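Local coordinates for precorrin-3 methylase (PDB 3NUT), which probably transfers a methyl group from S-adenosyl-L-methionine to a precorrin intermediate on the pathway to adenosylcobalamin (vitamin B12), at residues L123-A128 with L198-V203; M166-P171 with H178-V183; A234-R237 with W242-T245. All coordinates share one frame; numbering follows the deposited sequence.

Interaction 1 (L123-A128 with L198-V203). With SAH (S-adenosyl-L-homocysteine), chain E.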
loop_
_atom_site.group_PDB
_atom_site.type_symbol
_atom_site.label_atom_id
_atom_site.label_comp_id
_atom_site.label_asym_id
_atom_site.label_seq_id
_atom_site.Cartn_x
_atom_site.Cartn_y
_atom_site.Cartn_z
ATOM N N LEU A 123 0.710 3.627 -4.420
ATOM C CA LEU A 123 1.164 4.580 -3.422
ATOM C C LEU A 123 2.329 5.380 -3.956
ATOM O O LEU A 123 2.512 6.511 -3.553
ATOM C CB LEU A 123 1.543 3.863 -2.112
ATOM C CG LEU A 123 0.403 3.237 -1.276
ATOM C CD1 LEU A 123 0.939 2.792 0.064
ATOM C CD2 LEU A 123 -0.750 4.196 -1.049
ATOM N N ALA A 124 3.115 4.799 -4.864
ATOM C CA ALA A 124 4.140 5.580 -5.511
ATOM C C ALA A 124 3.514 6.620 -6.485
ATOM O O ALA A 124 3.983 7.760 -6.555
ATOM C CB ALA A 124 5.167 4.717 -6.185
ATOM N N ALA A 125 2.451 6.237 -7.190
ATOM C CA ALA A 125 1.703 7.185 -8.047
ATOM C C ALA A 125 0.920 8.235 -7.244
ATOM O O ALA A 125 1.009 9.449 -7.521
ATOM C CB ALA A 125 0.774 6.438 -8.982
ATOM N N ALA A 126 0.159 7.774 -6.255
ATOM C CA ALA A 126 -0.416 8.657 -5.234
ATOM C C ALA A 126 0.601 9.697 -4.777
ATOM O O ALA A 126 0.302 10.894 -4.740
ATOM C CB ALA A 126 -0.883 7.850 -4.040
ATOM N N ALA A 127 1.807 9.246 -4.434
ATOM C CA ALA A 127 2.849 10.189 -4.026
ATOM C C ALA A 127 3.148 11.241 -5.136
ATOM O O ALA A 127 3.221 12.422 -4.859
ATOM C CB ALA A 127 4.102 9.459 -3.628
ATOM N N ALA A 128 3.302 10.809 -6.385
ATOM C CA ALA A 128 3.679 11.743 -7.447
ATOM C C ALA A 128 2.543 12.726 -7.699
ATOM O O ALA A 128 2.790 13.873 -8.048
ATOM C CB ALA A 128 4.042 11.010 -8.708
ATOM N N LEU A 198 -7.117 9.557 -12.781
ATOM C CA LEU A 198 -5.709 9.847 -12.937
ATOM C C LEU A 198 -5.082 8.668 -13.629
ATOM O O LEU A 198 -5.264 7.527 -13.198
ATOM C CB LEU A 198 -5.036 9.998 -11.565
ATOM C CG LEU A 198 -5.221 11.220 -10.673
ATOM C CD1 LEU A 198 -6.572 11.265 -9.965
ATOM C CD2 LEU A 198 -4.111 11.195 -9.639
ATOM N N PHE A 199 -4.334 8.946 -14.688
ATOM C CA PHE A 199 -3.569 7.911 -15.358
ATOM C C PHE A 199 -2.106 8.206 -15.079
ATOM O O PHE A 199 -1.568 9.258 -15.479
ATOM C CB PHE A 199 -3.873 7.861 -16.862
ATOM C CG PHE A 199 -5.311 7.542 -17.177
ATOM C CD1 PHE A 199 -5.708 6.230 -17.418
ATOM C CD2 PHE A 199 -6.271 8.557 -17.220
ATOM C CE1 PHE A 199 -7.043 5.926 -17.702
ATOM C CE2 PHE A 199 -7.601 8.269 -17.500
ATOM C CZ PHE A 199 -7.989 6.943 -17.745
ATOM N N ALA A 200 -1.479 7.300 -14.339
ATOM C CA ALA A 200 -0.093 7.511 -13.936
ATOM C C ALA A 200 0.791 6.439 -14.549
ATOM O O ALA A 200 0.676 5.245 -14.261
ATOM C CB ALA A 200 0.046 7.581 -12.421
ATOM N N ARG A 201 1.656 6.910 -15.428
ATOM C CA ARG A 201 2.373 6.053 -16.324
ATOM C C ARG A 201 3.834 6.011 -15.933
ATOM O O ARG A 201 4.471 7.057 -15.773
ATOM C CB ARG A 201 2.190 6.581 -17.767
ATOM C CG ARG A 201 3.078 5.914 -18.798
ATOM C CD ARG A 201 3.030 6.623 -20.167
ATOM N NE ARG A 201 4.308 6.484 -20.882
ATOM C CZ ARG A 201 4.753 5.341 -21.408
ATOM N NH1 ARG A 201 4.038 4.215 -21.299
ATOM N NH2 ARG A 201 5.918 5.326 -22.044
ATOM N N ALA A 202 4.351 4.799 -15.783
ATOM C CA ALA A 202 5.793 4.572 -15.603
ATOM C C ALA A 202 6.315 5.349 -14.412
ATOM O O ALA A 202 7.340 6.038 -14.488
ATOM C CB ALA A 202 6.597 4.940 -16.886
ATOM N N VAL A 203 5.591 5.221 -13.308
ATOM C CA VAL A 203 5.849 6.031 -12.127
ATOM C C VAL A 203 7.224 5.701 -11.534
ATOM O O VAL A 203 7.568 4.537 -11.374
ATOM C CB VAL A 203 4.718 5.867 -11.110
ATOM C CG1 VAL A 203 5.042 6.602 -9.836
ATOM C CG2 VAL A 203 3.447 6.414 -11.700
HETATM N N SAH E . 3.299 -6.222 -7.020
HETATM C CA SAH E . 3.052 -5.056 -7.922
HETATM C CB SAH E . 1.763 -5.254 -8.735
HETATM C CG SAH E . 1.960 -6.275 -9.857
HETATM S SD SAH E . 0.755 -6.137 -11.156
HETATM C C SAH E . 2.923 -3.884 -7.020
HETATM O O SAH E . 2.824 -4.168 -5.834
HETATM O OXT SAH E . 2.909 -2.692 -7.385
HETATM C "C5'" SAH E . 1.578 -5.072 -12.319
HETATM C "C4'" SAH E . 0.780 -3.773 -12.550
HETATM O "O4'" SAH E . 1.113 -2.827 -11.526
HETATM C "C3'" SAH E . 1.032 -3.033 -13.872
HETATM O "O3'" SAH E . 0.151 -3.412 -14.939
HETATM C "C2'" SAH E . 0.762 -1.588 -13.514
HETATM O "O2'" SAH E . -0.651 -1.295 -13.489
HETATM C "C1'" SAH E . 1.249 -1.511 -12.081
HETATM N N9 SAH E . 2.647 -1.025 -12.002
HETATM C C8 SAH E . 3.732 -1.723 -11.611
HETATM N N7 SAH E . 4.845 -0.928 -11.651
HETATM C C5 SAH E . 4.476 0.308 -12.073
HETATM C C6 SAH E . 5.131 1.627 -12.334
HETATM N N6 SAH E . 6.464 1.819 -12.160
HETATM N N1 SAH E . 4.362 2.657 -12.771
HETATM C C2 SAH E . 3.035 2.505 -12.961
HETATM N N3 SAH E . 2.383 1.338 -12.742
HETATM C C4 SAH E . 3.031 0.226 -12.309
#
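With CG1 anti to the backbone N (chi1 175°), V203 extends that methyl toward helix 121-129 at A124, while CG2, anti to the carbonyl carbon and beside the backbone N, is directed at A125. The two branches thus straddle consecutive residues of one helical turn. CG1 meets the backbone as much as the side chain: it lies 3.6 Å from A124 O, the carbonyl that accepts the helical hydrogen bond from A128 N, and more loosely against A124 CB. CG2 packs on the methyl of A125, with V203 CG2 and A125 CB 3.8 Å apart. That same methyl also meets the strand, where A125 CB and A200 CB touch at 3.7 Å. No hydrogen bond joins the two segments; small methyl groups bring the helix close to the strand end, and the CA atoms of A125 and V203 are 5.9 Å apart. V228 and I210, on the strands flanking A200, extend the apolar surface beneath the helix.

The backbone of V203 is engaged differently. Its N-H donates to SAH N1 over 2.9 Å, with an angle of 144° at the hydrogen, and its carbonyl receives the exocyclic amine, SAH N6 to V203 O being 3.0 Å. Both bonds are bent to a similar degree, and together they read the N1 and N6 positions of the adenine much as a pairing base would. V203 CB also lies 3.6 Å from SAH N1; the two methyls turn to the helix, while the N, O and CB of the same residue meet the adenine. Strand 196-201 leading into a loop whose backbone recognises adenine, beneath a closely packed helix, forms part of the adenine end of the S-adenosyl-L-homocysteine pocket in this tetrapyrrole methylase fold.

Interaction 2 (M166-P171 with H178-V183). With SAH (S-adenosyl-L-homocysteine), chain E.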
loop_
_atom_site.group_PDB
_atom_site.type_symbol
_atom_site.label_atom_id
_atom_site.label_comp_id
_atom_site.label_asym_id
_atom_site.label_seq_id
_atom_site.Cartn_x
_atom_site.Cartn_y
_atom_site.Cartn_z
ATOM N N MET A 166 -10.186 4.568 -5.540
ATOM C CA MET A 166 -9.710 3.278 -6.079
ATOM C C MET A 166 -8.432 3.343 -6.893
ATOM O O MET A 166 -8.120 4.364 -7.547
ATOM C CB MET A 166 -10.764 2.588 -6.947
ATOM C CG MET A 166 -12.194 3.021 -6.767
ATOM S SD MET A 166 -13.149 2.275 -8.093
ATOM C CE MET A 166 -14.769 2.968 -7.773
ATOM N N ALA A 167 -7.723 2.228 -6.899
ATOM C CA ALA A 167 -6.590 2.077 -7.769
ATOM C C ALA A 167 -6.693 0.808 -8.603
ATOM O O ALA A 167 -6.992 -0.275 -8.089
ATOM C CB ALA A 167 -5.300 2.093 -6.971
ATOM N N PHE A 168 -6.416 0.949 -9.893
ATOM C CA PHE A 168 -6.484 -0.165 -10.843
ATOM C C PHE A 168 -5.112 -0.672 -11.252
ATOM O O PHE A 168 -4.317 0.072 -11.802
ATOM C CB PHE A 168 -7.286 0.238 -12.098
ATOM C CG PHE A 168 -8.712 0.643 -11.803
ATOM C CD1 PHE A 168 -9.465 -0.055 -10.847
ATOM C CD2 PHE A 168 -9.300 1.716 -12.476
ATOM C CE1 PHE A 168 -10.777 0.310 -10.567
ATOM C CE2 PHE A 168 -10.632 2.090 -12.208
ATOM C CZ PHE A 168 -11.363 1.394 -11.249
ATOM N N TYR A 169 -4.850 -1.947 -10.964
ATOM C CA TYR A 169 -3.638 -2.612 -11.411
ATOM C C TYR A 169 -3.953 -3.412 -12.677
ATOM O O TYR A 169 -4.991 -4.085 -12.764
ATOM C CB TYR A 169 -3.071 -3.520 -10.306
ATOM C CG TYR A 169 -2.347 -2.806 -9.153
ATOM C CD1 TYR A 169 -0.970 -2.937 -8.978
ATOM C CD2 TYR A 169 -3.047 -2.015 -8.238
ATOM C CE1 TYR A 169 -0.303 -2.288 -7.923
ATOM C CE2 TYR A 169 -2.400 -1.366 -7.195
ATOM C CZ TYR A 169 -1.024 -1.506 -7.024
ATOM O OH TYR A 169 -0.383 -0.843 -5.970
ATOM N N ASN A 170 -3.061 -3.329 -13.660
ATOM C CA ASN A 170 -3.207 -4.085 -14.906
ATOM C C ASN A 170 -4.448 -3.621 -15.656
ATOM O O ASN A 170 -5.393 -4.382 -15.816
ATOM C CB ASN A 170 -3.298 -5.584 -14.600
ATOM C CG ASN A 170 -2.115 -6.084 -13.833
ATOM O OD1 ASN A 170 -0.999 -5.987 -14.295
ATOM N ND2 ASN A 170 -2.352 -6.613 -12.650
ATOM N N PRO A 171 -4.457 -2.359 -16.109
ATOM C CA PRO A 171 -5.712 -1.847 -16.649
ATOM C C PRO A 171 -6.011 -2.416 -18.048
ATOM O O PRO A 171 -7.145 -2.843 -18.301
ATOM C CB PRO A 171 -5.498 -0.321 -16.671
ATOM C CG PRO A 171 -4.076 -0.073 -16.191
ATOM C CD PRO A 171 -3.357 -1.391 -16.277
ATOM N N HIS A 178 -11.061 -5.358 -24.562
ATOM C CA HIS A 178 -12.213 -4.461 -24.397
ATOM C C HIS A 178 -12.775 -4.477 -22.968
ATOM O O HIS A 178 -13.970 -4.224 -22.760
ATOM C CB HIS A 178 -13.325 -4.802 -25.407
ATOM C CG HIS A 178 -12.835 -5.033 -26.807
ATOM N ND1 HIS A 178 -12.233 -4.045 -27.562
ATOM C CD2 HIS A 178 -12.868 -6.139 -27.592
ATOM C CE1 HIS A 178 -11.905 -4.539 -28.746
ATOM N NE2 HIS A 178 -12.279 -5.807 -28.790
ATOM N N GLN A 179 -11.922 -4.762 -21.983
ATOM C CA GLN A 179 -12.389 -4.886 -20.591
ATOM C C GLN A 179 -12.380 -3.566 -19.811
ATOM O O GLN A 179 -13.323 -3.267 -19.079
ATOM C CB GLN A 179 -11.612 -5.970 -19.845
ATOM C CG GLN A 179 -12.223 -6.376 -18.522
ATOM C CD GLN A 179 -11.924 -7.821 -18.199
ATOM O OE1 GLN A 179 -12.560 -8.737 -18.738
ATOM N NE2 GLN A 179 -10.942 -8.042 -17.324
ATOM N N PHE A 180 -11.315 -2.788 -19.974
ATOM C CA PHE A 180 -11.187 -1.477 -19.341
ATOM C C PHE A 180 -12.234 -0.480 -19.852
ATOM O O PHE A 180 -12.639 0.433 -19.128
ATOM C CB PHE A 180 -9.781 -0.931 -19.574
ATOM C CG PHE A 180 -9.503 0.373 -18.870
ATOM C CD1 PHE A 180 -9.702 0.500 -17.501
ATOM C CD2 PHE A 180 -9.018 1.466 -19.575
ATOM C CE1 PHE A 180 -9.436 1.703 -16.847
ATOM C CE2 PHE A 180 -8.755 2.674 -18.928
ATOM C CZ PHE A 180 -8.961 2.789 -17.560
ATOM N N THR A 181 -12.651 -0.658 -21.109
ATOM C CA THR A 181 -13.793 0.059 -21.674
ATOM C C THR A 181 -15.048 -0.239 -20.855
ATOM O O THR A 181 -15.781 0.690 -20.516
ATOM C CB THR A 181 -14.031 -0.333 -23.152
ATOM O OG1 THR A 181 -12.826 -0.140 -23.902
ATOM C CG2 THR A 181 -15.181 0.497 -23.781
ATOM N N ARG A 182 -15.290 -1.517 -20.528
ATOM C CA ARG A 182 -16.411 -1.887 -19.647
ATOM C C ARG A 182 -16.292 -1.180 -18.291
ATOM O O ARG A 182 -17.263 -0.589 -17.815
ATOM C CB ARG A 182 -16.524 -3.400 -19.424
ATOM C CG ARG A 182 -16.561 -4.288 -20.669
ATOM C CD ARG A 182 -17.985 -4.734 -21.065
ATOM N NE ARG A 182 -18.589 -5.827 -20.274
ATOM C CZ ARG A 182 -18.358 -7.134 -20.456
ATOM N NH1 ARG A 182 -17.503 -7.545 -21.388
ATOM N NH2 ARG A 182 -18.969 -8.040 -19.698
ATOM N N VAL A 183 -15.099 -1.225 -17.690
ATOM C CA VAL A 183 -14.850 -0.604 -16.381
ATOM C C VAL A 183 -15.183 0.890 -16.320
ATOM O O VAL A 183 -15.782 1.345 -15.345
ATOM C CB VAL A 183 -13.386 -0.863 -15.880
ATOM C CG1 VAL A 183 -13.019 0.061 -14.719
ATOM C CG2 VAL A 183 -13.202 -2.330 -15.476
HETATM N N SAH E . 3.299 -6.222 -7.020
HETATM C CA SAH E . 3.052 -5.056 -7.922
HETATM C CB SAH E . 1.763 -5.254 -8.735
HETATM C CG SAH E . 1.960 -6.275 -9.857
HETATM S SD SAH E . 0.755 -6.137 -11.156
HETATM C C SAH E . 2.923 -3.884 -7.020
HETATM O O SAH E . 2.824 -4.168 -5.834
HETATM O OXT SAH E . 2.909 -2.692 -7.385
HETATM C "C5'" SAH E . 1.578 -5.072 -12.319
HETATM C "C4'" SAH E . 0.780 -3.773 -12.550
HETATM O "O4'" SAH E . 1.113 -2.827 -11.526
HETATM C "C3'" SAH E . 1.032 -3.033 -13.872
HETATM O "O3'" SAH E . 0.151 -3.412 -14.939
HETATM C "C2'" SAH E . 0.762 -1.588 -13.514
HETATM O "O2'" SAH E . -0.651 -1.295 -13.489
HETATM C "C1'" SAH E . 1.249 -1.511 -12.081
HETATM N N9 SAH E . 2.647 -1.025 -12.002
HETATM C C8 SAH E . 3.732 -1.723 -11.611
HETATM N N7 SAH E . 4.845 -0.928 -11.651
HETATM C C5 SAH E . 4.476 0.308 -12.073
HETATM C C6 SAH E . 5.131 1.627 -12.334
HETATM N N6 SAH E . 6.464 1.819 -12.160
HETATM N N1 SAH E . 4.362 2.657 -12.771
HETATM C C2 SAH E . 3.035 2.505 -12.961
HETATM N N3 SAH E . 2.383 1.338 -12.742
HETATM C C4 SAH E . 3.031 0.226 -12.309
#
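F168 and P171 meet F180 and V183 where helix 179-190 lies on the mixed sheet containing strand 165-169, a strand-loop-helix connection of the tetrapyrrole methylase fold. No hydrogen bond joins the two segments; the side chains meet through apolar contacts, and the carbonyl P171 O rests against F180 CB at 3.5 Å. F168 and V183 approach from opposite directions, and the ring carbon F168 CE2 comes within 4.0 Å of V183 CG1, the methyl that stands anti to its backbone N (chi1 165°). F180 adds a looser contact beside it: F168 CD2 is near the plane of the F180 ring, at its edge, 4.4 Å from F180 CE1. P171 CB lies over one face of that same ring, so the F180 ring bridges F168 on the strand and P171 in the loop that follows. L187, one helical turn beyond V183, and L156 of helix 149-161 also pack on F168.

Polar contacts to the ligand lie on the part of the strand and loop away from the helix. N170 N donates to SAH O2' over 3.2 Å in a nearly straight bond, 173° at the hydrogen. Its side-chain oxygen is close to the other ribose hydroxyl, with N170 OD1 and SAH O3' 2.9 Å apart, so the ribose diol is met by both the backbone and the side chain of one residue. N141 OD1 takes a hydrogen bond from N170 ND2 and probably helps to fix which way the amide is turned.

Y169 also meets the ligand with the edge of its ring; its hydroxyl is hydrogen-bonded to the backbone N of M122. Y169 CD1 is 3.3 Å from the ribose ring oxygen SAH O4', while the carboxylate oxygen SAH OXT lies in the plane of the tyrosine ring, 3.3 Å from Y169 CE1.

Interaction 3 (A234-R237 with W242-T245)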
loop_
_atom_site.group_PDB
_atom_site.type_symbol
_atom_site.label_atom_id
_atom_site.label_comp_id
_atom_site.label_asym_id
_atom_site.label_seq_id
_atom_site.Cartn_x
_atom_site.Cartn_y
_atom_site.Cartn_z
ATOM N N ALA A 234 -15.763 10.840 -4.209
ATOM C CA ALA A 234 -16.579 11.964 -4.678
ATOM C C ALA A 234 -16.012 13.324 -4.254
ATOM O O ALA A 234 -16.136 14.296 -4.990
ATOM C CB ALA A 234 -18.041 11.815 -4.204
ATOM N N ALA A 235 -15.402 13.397 -3.073
ATOM C CA ALA A 235 -14.811 14.656 -2.578
ATOM C C ALA A 235 -13.447 15.037 -3.204
ATOM O O ALA A 235 -13.035 16.208 -3.180
ATOM C CB ALA A 235 -14.702 14.611 -1.066
ATOM N N THR A 236 -12.764 14.041 -3.758
ATOM C CA THR A 236 -11.404 14.174 -4.255
ATOM C C THR A 236 -11.281 15.302 -5.260
ATOM O O THR A 236 -12.010 15.362 -6.247
ATOM C CB THR A 236 -10.922 12.830 -4.865
ATOM O OG1 THR A 236 -10.824 11.843 -3.827
ATOM C CG2 THR A 236 -9.572 12.971 -5.549
ATOM N N ARG A 237 -10.348 16.205 -5.008
ATOM C CA ARG A 237 -10.278 17.417 -5.807
ATOM C C ARG A 237 -8.875 17.873 -6.163
ATOM O O ARG A 237 -7.881 17.221 -5.862
ATOM C CB ARG A 237 -11.044 18.550 -5.121
ATOM C CG ARG A 237 -10.496 18.930 -3.770
ATOM C CD ARG A 237 -11.457 19.829 -3.069
ATOM N NE ARG A 237 -11.379 21.196 -3.570
ATOM C CZ ARG A 237 -12.033 22.226 -3.043
ATOM N NH1 ARG A 237 -12.837 22.046 -1.991
ATOM N NH2 ARG A 237 -11.879 23.440 -3.563
ATOM N N TRP A 242 -1.789 19.372 -8.083
ATOM C CA TRP A 242 -1.971 18.313 -7.078
ATOM C C TRP A 242 -3.398 17.765 -6.952
ATOM O O TRP A 242 -4.367 18.434 -7.294
ATOM C CB TRP A 242 -1.506 18.778 -5.704
ATOM C CG TRP A 242 -0.107 19.261 -5.663
ATOM C CD1 TRP A 242 0.308 20.559 -5.535
ATOM C CD2 TRP A 242 1.076 18.469 -5.746
ATOM N NE1 TRP A 242 1.681 20.618 -5.522
ATOM C CE2 TRP A 242 2.177 19.350 -5.655
ATOM C CE3 TRP A 242 1.317 17.096 -5.869
ATOM C CZ2 TRP A 242 3.502 18.898 -5.701
ATOM C CZ3 TRP A 242 2.624 16.651 -5.932
ATOM C CH2 TRP A 242 3.700 17.543 -5.845
ATOM N N VAL A 243 -3.518 16.538 -6.456
ATOM C CA VAL A 243 -4.827 15.941 -6.222
ATOM C C VAL A 243 -4.874 15.418 -4.808
ATOM O O VAL A 243 -3.929 14.794 -4.342
ATOM C CB VAL A 243 -5.142 14.832 -7.255
ATOM C CG1 VAL A 243 -6.385 14.020 -6.866
ATOM C CG2 VAL A 243 -5.301 15.431 -8.651
ATOM N N TYR A 244 -5.973 15.710 -4.120
ATOM C CA TYR A 244 -6.159 15.293 -2.736
ATOM C C TYR A 244 -7.639 15.160 -2.383
ATOM O O TYR A 244 -8.492 15.619 -3.126
ATOM C CB TYR A 244 -5.486 16.293 -1.801
ATOM C CG TYR A 244 -6.273 17.556 -1.535
ATOM C CD1 TYR A 244 -6.893 17.757 -0.304
ATOM C CD2 TYR A 244 -6.382 18.564 -2.503
ATOM C CE1 TYR A 244 -7.605 18.929 -0.032
ATOM C CE2 TYR A 244 -7.103 19.734 -2.248
ATOM C CZ TYR A 244 -7.709 19.907 -1.007
ATOM O OH TYR A 244 -8.428 21.058 -0.736
ATOM N N THR A 245 -7.925 14.527 -1.249
ATOM C CA THR A 245 -9.288 14.438 -0.715
ATOM C C THR A 245 -9.374 15.164 0.630
ATOM O O THR A 245 -8.582 14.872 1.532
ATOM C CB THR A 245 -9.720 12.975 -0.506
ATOM O OG1 THR A 245 -9.475 12.219 -1.697
ATOM C CG2 THR A 245 -11.213 12.897 -0.141
#
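R237 and Y244 run side by side and point the same way, their guanidinium and ring planes inclined by only 22°. R237 CG lies 3.8 Å from Y244 CE2, and Y244 OH sits over one face of the guanidinium. The backbone pairing puts both side chains on one face of the sheet, and in both CG stands between the backbone N and the carbonyl carbon (chi1 62° and 80°), a matching turn that lets them run alongside each other. The charged end continues to E103 of the second subunit, with which R237 NH2 forms a salt bridge. An alanine in place of Y244 is likely to leave the aliphatic part of R237 without its neighbour, and so freer to swing away from that glutamate.

T236 crosses V243 at about a right angle, T236 CG2 touching V243 CG1 at 3.6 Å. Against T245 it runs obliquely, and the two hydroxyls share a short hydrogen bond, T236 OG1 to T245 OG1 2.5 Å; N233 N is a further partner of T236 OG1.

Beneath these side chains, R237 N donates to Y244 O over 2.7 Å, and Y244 N returns a bond to R237 O at 3.0 Å. This antiparallel hydrogen-bonded pair belongs to the C-terminal beta hairpin, strands 237-239 and 242-244, which with 130-131 makes a small mixed sheet whose face carrying R237 and Y244 meets the second subunit at E103.

Overall arrangement
Interactions 1 and 2 border the same S-adenosyl-L-homocysteine molecule: the loop after strand 196-201 holds its adenine, and the loop after strand 165-169 its ribose. Their centres are 15 Å apart, and they meet directly where F199 CE1 packs on F180 CZ at 3.7 Å; strand 196-201 follows helix 179-190 in the chain and lies in the same sheet as strand 165-169. Interaction 3 is farther from the pocket, with the side chain of W242 about 11 Å from that of V203. It still abuts interaction 1, where A128 O lies 3.5 Å from W242 CZ3, and both reach the second subunit. Interactions 2 and 3 do not touch, their nearest atoms being about 8 Å apart.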